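Local structure of Xyn30D (Paenibacillus barcinonensis, 4QB6) at residues A[64-69]-A[74-79]. The protein is a modular xylanase, probably cleaving glucuronoxylan, whose carbohydrate-binding module of family 35, the part described here, binds calcium and glucuronic acid-bearing sugars. Numbering follows the deposited sequence. Where two conformers were deposited one is given.
With CA (calcium ion), chain C; CA (calcium ion), chain D; GCU (alpha-D-glucopyranuronic acid), chain B.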
loop_
_atom_site.group_PDB
_atom_site.type_symbol
_atom_site.label_atom_id
_atom_site.label_comp_id
_atom_site.label_asym_id
_atom_site.label_seq_id
_atom_site.Cartn_x
_atom_site.Cartn_y
_atom_site.Cartn_z
ATOM N N GLY A 64 -4.974 -3.992 -12.393
ATOM C CA GLY A 64 -5.838 -4.502 -11.353
ATOM C C GLY A 64 -5.538 -3.864 -10.020
ATOM O O GLY A 64 -5.082 -2.745 -9.960
ATOM N N TYR A 65 -5.834 -4.623 -8.969
ATOM C CA TYR A 65 -5.550 -4.214 -7.598
ATOM C C TYR A 65 -5.252 -5.465 -6.822
ATOM O O TYR A 65 -5.451 -6.586 -7.313
ATOM C CB TYR A 65 -6.719 -3.416 -6.982
ATOM C CG TYR A 65 -8.022 -4.157 -7.001
ATOM C CD1 TYR A 65 -8.370 -5.033 -5.993
ATOM C CD2 TYR A 65 -8.933 -3.987 -8.043
ATOM C CE1 TYR A 65 -9.540 -5.749 -6.028
ATOM C CE2 TYR A 65 -10.118 -4.679 -8.088
ATOM C CZ TYR A 65 -10.426 -5.560 -7.068
ATOM O OH TYR A 65 -11.615 -6.259 -7.148
ATOM N N VAL A 66 -4.782 -5.291 -5.593
ATOM C CA VAL A 66 -4.462 -6.457 -4.744
ATOM C C VAL A 66 -5.514 -6.602 -3.660
ATOM O O VAL A 66 -5.861 -5.620 -2.978
ATOM C CB VAL A 66 -3.067 -6.330 -4.148
ATOM C CG1 VAL A 66 -2.824 -7.439 -3.133
ATOM C CG2 VAL A 66 -2.033 -6.361 -5.254
ATOM N N ASN A 67 -5.987 -7.826 -3.480
ATOM C CA ASN A 67 -6.887 -8.188 -2.438
ATOM C C ASN A 67 -6.117 -8.982 -1.392
ATOM O O ASN A 67 -5.574 -10.054 -1.700
ATOM C CB ASN A 67 -8.009 -9.027 -3.068
ATOM C CG ASN A 67 -9.014 -9.476 -2.071
ATOM O OD1 ASN A 67 -8.844 -9.274 -0.889
ATOM N ND2 ASN A 67 -10.075 -10.124 -2.529
ATOM N N PHE A 68 -5.976 -8.456 -0.176
ATOM C CA PHE A 68 -5.389 -9.233 0.934
ATOM C C PHE A 68 -6.346 -10.332 1.314
ATOM O O PHE A 68 -7.507 -10.079 1.501
ATOM C CB PHE A 68 -5.161 -8.345 2.167
ATOM C CG PHE A 68 -4.191 -7.192 1.990
ATOM C CD1 PHE A 68 -2.833 -7.344 2.281
ATOM C CD2 PHE A 68 -4.652 -5.923 1.623
ATOM C CE1 PHE A 68 -1.991 -6.267 2.217
ATOM C CE2 PHE A 68 -3.769 -4.860 1.553
ATOM C CZ PHE A 68 -2.445 -5.035 1.828
ATOM N N ASN A 69 -5.860 -11.553 1.484
ATOM C CA ASN A 69 -6.790 -12.625 1.864
ATOM C C ASN A 69 -6.821 -13.012 3.307
ATOM O O ASN A 69 -7.867 -13.478 3.793
ATOM C CB ASN A 69 -6.534 -13.859 1.036
ATOM C CG ASN A 69 -6.848 -13.634 -0.417
ATOM O OD1 ASN A 69 -6.000 -13.833 -1.258
ATOM N ND2 ASN A 69 -8.045 -13.120 -0.698
ATOM N N SER A 74 -0.936 -11.277 5.718
ATOM C CA SER A 74 -0.918 -11.056 4.274
ATOM C C SER A 74 -0.091 -9.813 4.035
ATOM O O SER A 74 -0.010 -8.945 4.896
ATOM C CB SER A 74 -2.301 -10.860 3.655
ATOM O OG SER A 74 -3.096 -12.029 3.635
ATOM N N ALA A 75 0.517 -9.738 2.873
ATOM C CA ALA A 75 1.475 -8.646 2.615
ATOM C C ALA A 75 1.607 -8.316 1.162
ATOM O O ALA A 75 1.462 -9.176 0.283
ATOM C CB ALA A 75 2.847 -8.975 3.180
ATOM N N ILE A 76 1.915 -7.044 0.904
ATOM C CA ILE A 76 2.410 -6.572 -0.376
ATOM C C ILE A 76 3.762 -5.937 -0.145
ATOM O O ILE A 76 3.886 -5.066 0.725
ATOM C CB ILE A 76 1.464 -5.498 -0.979
ATOM C CG1 ILE A 76 0.039 -5.994 -1.091
ATOM C CG2 ILE A 76 2.019 -5.028 -2.316
ATOM C CD1 ILE A 76 -0.952 -4.890 -1.446
ATOM N N GLU A 77 4.782 -6.367 -0.886
ATOM C CA GLU A 77 6.098 -5.770 -0.794
ATOM C C GLU A 77 6.518 -5.208 -2.128
ATOM O O GLU A 77 6.558 -5.936 -3.121
ATOM C CB GLU A 77 7.116 -6.827 -0.367
ATOM C CG GLU A 77 8.520 -6.252 -0.192
ATOM C CD GLU A 77 9.607 -7.254 0.169
ATOM O OE1 GLU A 77 9.396 -8.473 0.020
ATOM O OE2 GLU A 77 10.731 -6.792 0.519
ATOM N N TRP A 78 6.769 -3.902 -2.162
ATOM C CA TRP A 78 7.389 -3.231 -3.300
ATOM C C TRP A 78 8.880 -3.352 -3.133
ATOM O O TRP A 78 9.444 -2.977 -2.124
ATOM C CB TRP A 78 6.972 -1.763 -3.340
ATOM C CG TRP A 78 5.574 -1.523 -3.770
ATOM C CD1 TRP A 78 5.150 -1.283 -5.045
ATOM C CD2 TRP A 78 4.404 -1.481 -2.940
ATOM N NE1 TRP A 78 3.802 -1.095 -5.057
ATOM C CE2 TRP A 78 3.314 -1.215 -3.789
ATOM C CE3 TRP A 78 4.165 -1.650 -1.570
ATOM C CZ2 TRP A 78 2.021 -1.071 -3.318
ATOM C CZ3 TRP A 78 2.884 -1.520 -1.100
ATOM C CH2 TRP A 78 1.813 -1.247 -1.977
ATOM N N ASN A 79 9.609 -3.869 -4.111
ATOM C CA ASN A 79 11.068 -4.017 -3.915
ATOM C C ASN A 79 11.879 -3.019 -4.712
ATOM O O ASN A 79 13.128 -3.070 -4.727
ATOM C CB ASN A 79 11.512 -5.404 -4.345
ATOM C CG ASN A 79 11.185 -5.660 -5.800
ATOM O OD1 ASN A 79 10.016 -5.849 -6.150
ATOM N ND2 ASN A 79 12.200 -5.621 -6.663
HETATM CA CA CA C . -9.637 -9.012 1.316
HETATM CA CA CA D . -3.496 -0.991 -9.768
HETATM C C1 GCU B . -15.268 -9.012 -0.584
HETATM C C2 GCU B . -14.685 -8.302 -1.778
HETATM C C3 GCU B . -13.173 -8.334 -1.772
HETATM C C4 GCU B . -12.643 -7.818 -0.369
HETATM C C5 GCU B . -13.260 -8.677 0.717
HETATM C C6 GCU B . -12.838 -8.287 2.073
HETATM O O2 GCU B . -15.261 -8.832 -3.000
HETATM O O3 GCU B . -12.564 -7.543 -2.788
HETATM O O4 GCU B . -11.215 -8.023 -0.328
HETATM O O5 GCU B . -14.656 -8.492 0.595
HETATM O O6A GCU B . -11.627 -8.262 2.335
HETATM O O6B GCU B . -13.677 -7.999 2.917
HETATM O O HOH W 1 -8.523 -6.877 0.823
HETATM O O HOH W 2 -10.630 -11.132 0.746
#
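Ile-76 pushes its CD1 methyl into the angle between Val-66 and Phe-68, meeting Val-66 CG1 tip to tip at 3.6 Å. The same methyl lies 3.6 Å from Phe-68 CZ, the ring and the isoleucine crossing at about a right angle. With CG1 anti to its carbonyl carbon (chi1 -55°), Ile-76 sends its longer branch to these two neighbours, while its CG2 rests on one face of the Trp-78 ring. Nearer the turn, Ser-74 CB comes up to the Phe-68 ring edge, in its plane, 3.8 Å from CD1. The Ser-74 hydroxyl is hydrogen-bonded to Asp-50 O, between strands 46-49 and 51-54, and to Ala-70 N in the short connection. Strands 65-68 and 74-79 run roughly antiparallel, at 151°, but belong to different sheets, backbone pairing tying 65-68 to strand 51-54. Behind this apolar layer, Asn-67 points away from strand 74-79 and binds a calcium ion through OD1 at 2.4 Å. Phe-68 O binds the same ion, also at 2.4 Å, where Glu-152, two waters and the glucuronic acid's O4 and O6A join them, while at the other end of the segment Gly-64 O binds the second calcium ion with Glu-41, Glu-43, Thr-61 and Asp-157. An alanine in place of Phe-68 would keep the metal-binding carbonyl but would probably open a gap beside Ile-76 CD1 and Ser-74 CB, leaving that carbonyl less firmly positioned. Contact between the strands is thus apolar, whereas Gly-64 O, Asn-67 OD1 and Phe-68 O are given to calcium: Phe-68 joins the two roles, its ring buried against the β-sandwich and its carbonyl at the ion that the uronic acid ligates directly.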